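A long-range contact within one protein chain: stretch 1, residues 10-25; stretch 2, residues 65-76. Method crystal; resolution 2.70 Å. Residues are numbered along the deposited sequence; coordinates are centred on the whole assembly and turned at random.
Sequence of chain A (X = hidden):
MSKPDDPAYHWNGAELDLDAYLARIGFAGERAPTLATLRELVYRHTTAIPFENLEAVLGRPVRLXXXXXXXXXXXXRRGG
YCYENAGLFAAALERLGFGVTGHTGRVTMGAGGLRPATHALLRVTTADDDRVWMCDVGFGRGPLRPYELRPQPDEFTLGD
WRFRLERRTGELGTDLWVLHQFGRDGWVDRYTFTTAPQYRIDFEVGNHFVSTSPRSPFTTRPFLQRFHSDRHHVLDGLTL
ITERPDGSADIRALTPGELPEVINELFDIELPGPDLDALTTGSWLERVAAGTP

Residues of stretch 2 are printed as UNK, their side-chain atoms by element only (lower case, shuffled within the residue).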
# COMPACT_ATOMS: atom_id res chain seq x y z
N HIS A 10 -8.68 17.86 1.38
CA HIS A 10 -9.28 16.69 2.01
C HIS A 10 -9.29 15.46 1.10
O HIS A 10 -8.58 15.43 0.09
CB HIS A 10 -10.67 17.06 2.50
CG HIS A 10 -10.67 18.31 3.32
ND1 HIS A 10 -10.55 18.30 4.70
CD2 HIS A 10 -10.69 19.62 2.96
CE1 HIS A 10 -10.49 19.54 5.14
NE2 HIS A 10 -10.58 20.36 4.11
N TRP A 11 -10.10 14.46 1.41
CA TRP A 11 -10.04 13.26 0.59
C TRP A 11 -11.30 12.77 -0.10
O TRP A 11 -11.48 11.56 -0.27
CB TRP A 11 -9.43 12.15 1.42
CG TRP A 11 -8.18 12.64 2.06
CD1 TRP A 11 -8.07 13.35 3.22
CD2 TRP A 11 -6.87 12.60 1.49
NE1 TRP A 11 -6.77 13.76 3.40
CE2 TRP A 11 -6.01 13.31 2.35
CE3 TRP A 11 -6.33 12.03 0.32
CZ2 TRP A 11 -4.65 13.47 2.08
CZ3 TRP A 11 -4.98 12.18 0.06
CH2 TRP A 11 -4.15 12.90 0.94
N ASN A 12 -12.15 13.70 -0.52
CA ASN A 12 -13.41 13.39 -1.20
C ASN A 12 -14.14 12.19 -0.61
O ASN A 12 -14.50 11.27 -1.34
CB ASN A 12 -13.16 13.14 -2.69
CG ASN A 12 -12.51 14.33 -3.39
OD1 ASN A 12 -12.81 15.50 -3.08
ND2 ASN A 12 -11.62 14.04 -4.35
N GLY A 13 -14.35 12.19 0.70
CA GLY A 13 -15.05 11.09 1.34
C GLY A 13 -16.48 10.94 0.85
O GLY A 13 -17.03 9.83 0.80
N ALA A 14 -17.10 12.05 0.49
CA ALA A 14 -18.48 12.03 0.01
C ALA A 14 -18.66 11.02 -1.12
O ALA A 14 -19.49 10.13 -1.04
CB ALA A 14 -18.89 13.41 -0.45
N GLU A 15 -17.86 11.17 -2.17
CA GLU A 15 -17.93 10.31 -3.35
C GLU A 15 -17.72 8.82 -3.10
O GLU A 15 -17.76 8.04 -4.04
CB GLU A 15 -16.91 10.76 -4.39
CG GLU A 15 -16.95 12.24 -4.69
CD GLU A 15 -15.82 12.66 -5.59
OE1 GLU A 15 -15.79 12.22 -6.76
OE2 GLU A 15 -14.94 13.41 -5.12
N LEU A 16 -17.48 8.44 -1.85
CA LEU A 16 -17.23 7.03 -1.50
C LEU A 16 -18.49 6.27 -1.10
O LEU A 16 -19.33 6.79 -0.36
CB LEU A 16 -16.23 6.94 -0.35
CG LEU A 16 -15.93 5.56 0.24
CD1 LEU A 16 -14.96 4.80 -0.65
CD2 LEU A 16 -15.34 5.71 1.63
N ASP A 17 -18.62 5.05 -1.58
CA ASP A 17 -19.76 4.23 -1.19
C ASP A 17 -19.25 3.52 0.05
O ASP A 17 -18.69 2.43 -0.03
CB ASP A 17 -20.11 3.20 -2.26
CG ASP A 17 -21.33 2.37 -1.89
OD1 ASP A 17 -21.53 2.09 -0.68
OD2 ASP A 17 -22.08 1.99 -2.81
N LEU A 18 -19.42 4.17 1.20
CA LEU A 18 -18.92 3.62 2.44
C LEU A 18 -19.31 2.17 2.67
O LEU A 18 -18.49 1.34 3.09
CB LEU A 18 -19.40 4.46 3.63
CG LEU A 18 -18.69 4.10 4.94
CD1 LEU A 18 -17.21 4.49 4.87
CD2 LEU A 18 -19.36 4.83 6.08
N ASP A 19 -20.56 1.84 2.39
CA ASP A 19 -21.04 0.48 2.62
C ASP A 19 -20.48 -0.56 1.66
O ASP A 19 -20.19 -1.68 2.05
CB ASP A 19 -22.56 0.51 2.63
CG ASP A 19 -23.10 1.52 3.64
OD1 ASP A 19 -23.04 1.25 4.86
OD2 ASP A 19 -23.54 2.62 3.20
N ALA A 20 -20.30 -0.18 0.40
CA ALA A 20 -19.72 -1.13 -0.53
C ALA A 20 -18.31 -1.44 -0.02
O ALA A 20 -17.93 -2.59 0.13
CB ALA A 20 -19.65 -0.50 -1.92
N TYR A 21 -17.56 -0.38 0.27
CA TYR A 21 -16.19 -0.51 0.76
C TYR A 21 -16.06 -1.35 2.03
O TYR A 21 -15.34 -2.35 2.05
CB TYR A 21 -15.59 0.88 1.01
CG TYR A 21 -14.21 0.84 1.60
CD1 TYR A 21 -13.11 0.46 0.83
CD2 TYR A 21 -14.01 1.10 2.95
CE1 TYR A 21 -11.83 0.35 1.40
CE2 TYR A 21 -12.74 0.99 3.54
CZ TYR A 21 -11.66 0.61 2.76
OH TYR A 21 -10.43 0.50 3.36
N LEU A 22 -16.74 -0.93 3.10
CA LEU A 22 -16.66 -1.65 4.37
C LEU A 22 -17.06 -3.12 4.22
O LEU A 22 -16.51 -4.00 4.90
CB LEU A 22 -17.55 -0.97 5.42
CG LEU A 22 -17.12 0.46 5.75
CD1 LEU A 22 -18.03 1.04 6.81
CD2 LEU A 22 -15.67 0.46 6.22
N ALA A 23 -17.99 -3.37 3.31
CA ALA A 23 -18.46 -4.72 3.04
C ALA A 23 -17.36 -5.50 2.34
O ALA A 23 -17.11 -6.66 2.64
CB ALA A 23 -19.69 -4.68 2.17
N ARG A 24 -16.69 -4.83 1.42
CA ARG A 24 -15.63 -5.46 0.66
C ARG A 24 -14.41 -5.87 1.49
O ARG A 24 -13.80 -6.90 1.20
CB ARG A 24 -15.20 -4.52 -0.48
CG ARG A 24 -14.34 -5.17 -1.53
CD ARG A 24 -12.88 -5.07 -1.19
NE ARG A 24 -12.05 -5.76 -2.17
CZ ARG A 24 -11.74 -7.05 -2.11
NH1 ARG A 24 -12.18 -7.80 -1.11
NH2 ARG A 24 -10.97 -7.58 -3.05
N ILE A 25 -14.05 -5.09 2.50
CA ILE A 25 -12.89 -5.44 3.32
C ILE A 25 -13.29 -6.26 4.53
O ILE A 25 -12.45 -6.81 5.23
CB ILE A 25 -12.13 -4.19 3.81
CG1 ILE A 25 -12.97 -3.43 4.85
CG2 ILE A 25 -11.77 -3.31 2.61
CD1 ILE A 25 -12.26 -2.21 5.44
N UNK A 65 -9.12 8.92 -9.13
CA UNK A 65 -10.43 9.43 -8.73
C UNK A 65 -11.15 8.28 -8.06
O UNK A 65 -10.93 7.13 -8.42
o UNK A 65 -10.44 8.85 -11.92
o UNK A 65 -12.33 8.09 -11.05
c UNK A 65 -11.35 8.87 -11.05
c UNK A 65 -11.25 9.91 -9.94
N UNK A 66 -11.99 8.58 -7.09
CA UNK A 66 -12.72 7.55 -6.37
C UNK A 66 -13.59 6.69 -7.27
O UNK A 66 -13.79 5.51 -7.01
c UNK A 66 -13.55 8.17 -5.26
c UNK A 66 -12.70 8.60 -4.07
c UNK A 66 -12.18 7.33 -3.40
c UNK A 66 -13.50 9.44 -3.10
N UNK A 67 -14.11 7.28 -8.33
CA UNK A 67 -14.94 6.52 -9.24
C UNK A 67 -14.19 5.25 -9.65
O UNK A 67 -14.61 4.14 -9.33
c UNK A 67 -15.26 7.34 -10.47
N UNK A 68 -13.07 5.42 -10.33
CA UNK A 68 -12.29 4.28 -10.77
C UNK A 68 -11.83 3.41 -9.60
O UNK A 68 -12.02 2.19 -9.61
o UNK A 68 -11.43 5.74 -12.49
c UNK A 68 -11.05 4.72 -11.55
c UNK A 68 -10.48 3.54 -12.32
N UNK A 69 -11.23 4.03 -8.59
CA UNK A 69 -10.75 3.30 -7.42
C UNK A 69 -11.80 2.36 -6.83
O UNK A 69 -11.46 1.30 -6.32
c UNK A 69 -9.05 5.13 -6.55
c UNK A 69 -10.28 4.26 -6.33
c UNK A 69 -7.90 4.31 -7.11
c UNK A 69 -8.66 5.74 -5.21
N UNK A 70 -13.07 2.75 -6.91
CA UNK A 70 -14.13 1.92 -6.37
C UNK A 70 -14.56 0.82 -7.32
O UNK A 70 -14.89 -0.28 -6.89
c UNK A 70 -16.37 4.37 -4.36
n UNK A 70 -16.39 5.69 -4.48
c UNK A 70 -15.11 3.67 -4.81
o UNK A 70 -17.33 3.73 -3.91
c UNK A 70 -15.34 2.77 -6.00
N UNK A 71 -14.57 1.09 -8.62
CA UNK A 71 -14.98 0.07 -9.58
C UNK A 71 -13.91 -1.02 -9.73
O UNK A 71 -14.21 -2.16 -10.08
c UNK A 71 -16.60 1.50 -10.97
o UNK A 71 -17.62 1.05 -10.38
c UNK A 71 -15.30 0.68 -10.96
o UNK A 71 -16.62 2.59 -11.59
N UNK A 72 -12.67 -0.64 -9.44
CA UNK A 72 -11.52 -1.54 -9.54
C UNK A 72 -11.24 -2.32 -8.26
O UNK A 72 -11.17 -3.55 -8.27
c UNK A 72 -7.91 -0.55 -10.55
n UNK A 72 -5.64 -0.25 -11.41
c UNK A 72 -10.30 -0.71 -9.92
c UNK A 72 -6.66 -1.25 -11.02
c UNK A 72 -9.04 -1.50 -10.21
N UNK A 73 -11.10 -1.60 -7.14
CA UNK A 73 -10.79 -2.21 -5.86
C UNK A 73 -11.95 -2.73 -5.02
O UNK A 73 -11.75 -3.59 -4.16
c UNK A 73 -7.98 -1.67 -6.44
c UNK A 73 -8.78 -0.60 -5.72
c UNK A 73 -9.97 -1.23 -5.01
c UNK A 73 -7.92 0.10 -4.70
N UNK A 74 -13.15 -2.21 -5.25
CA UNK A 74 -14.32 -2.65 -4.47
C UNK A 74 -15.30 -3.49 -5.29
O UNK A 74 -15.97 -4.36 -4.73
c UNK A 74 -16.36 -1.91 -3.16
c UNK A 74 -15.09 -1.43 -3.87
c UNK A 74 -14.20 -0.68 -2.89
N UNK A 75 -15.38 -3.25 -6.59
CA UNK A 75 -16.32 -4.00 -7.41
C UNK A 75 -15.72 -4.93 -8.44
O UNK A 75 -16.42 -5.42 -9.32
n UNK A 75 -18.74 -0.43 -6.03
n UNK A 75 -18.83 -2.56 -6.23
c UNK A 75 -19.27 -1.53 -5.53
c UNK A 75 -17.26 -3.04 -8.13
c UNK A 75 -17.98 -2.11 -7.21
c UNK A 75 -17.93 -0.77 -7.08
N UNK A 76 -14.42 -5.17 -8.35
CA UNK A 76 -13.75 -6.07 -9.29
C UNK A 76 -12.68 -6.83 -8.57
O UNK A 76 -12.30 -6.49 -7.45
o UNK A 76 -14.11 -4.67 -11.25
c UNK A 76 -13.12 -5.29 -10.45
O HOH W 1 -15.72 10.08 -7.99
O HOH W 2 -10.58 -5.78 -5.10

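Position 65 carries two carbons, the second bearing two oxygens, and reaches nothing on stretch 1. One of these oxygens lies 2.9 Å from the backbone N of position 68, a capping bond at the start of a helix; with so short an acid the residue is Asp65. Position 66 has four carbons forked at the second; the CA-to-CB bond points toward stretch 1, and one tip carbon lies 3.9 Å from Glu15 CB and 3.7 Å from Asn12 CB. This is Leu66, and the carbon is CD1, so the side chain fills the space beside the turn from Gly13 to Leu16. Position 67 has a single carbon, out of contact, and is Ala67; a water bridges the stretches here, donating to Glu15 OE1 and weakly accepting from Ala67 N.

Position 68 shows one carbon carrying an oxygen and a carbon, the pattern of Thr68, whose OG1 donates to Asp65 OD2 (2.9 Å) and adds to the cap. Position 69, again four carbons forked at the second and far from stretch 1, is Leu69.

Position 70 has three carbons, the third with one oxygen and one nitrogen. The nitrogen lies 2.8 Å from Glu15 O and the oxygen 3.0 Å from Asp17 N; an amide can donate to the one and accept from the other, so this is Gln70. Position 71 has two carbons, the second with two oxygens, and touches nothing on stretch 1: Asp71. Position 72 is four carbons in a row ending in nitrogen, fully extended and out of reach, hence Lys72.

Position 73 has four carbons forked at the second, with no side-chain contact to stretch 1, while its backbone O accepts from Arg24 NE at 3.0 Å; it is Leu73. Position 74 is one carbon carrying two others. One branch carbon lies 3.8 Å from Ala20 CB, and the other meets the edge of the Tyr21 ring, 4.0 Å from Tyr21 CD1; this is Val74, and the carbons are CG1 and CG2 in turn. Position 75 has one carbon and a five-membered ring of three carbons and two nitrogens. Its CA-to-CB bond points away from stretch 1, yet a ring carbon comes within 3.8 Å of Ala20 CB; this is His75, and the carbon is CE1. Position 76, one carbon and one oxygen, is Ser76, whose OG donates to Asp71 O.

The contact thus joins apolar packing at Leu66 and Val74 with polar bonds between them and at Leu73. Gln70 binds backbone groups just before the helix of stretch 1, while Asp17 OD1 caps that helix through Ala20 N. Farther along, Arg24 reaches the C-terminal end of the other helix, where Leu73 O also accepts from a water that Arg24 NH2 donates to.

Stretch 2, residues 65-76: DLATLQDKLVHS
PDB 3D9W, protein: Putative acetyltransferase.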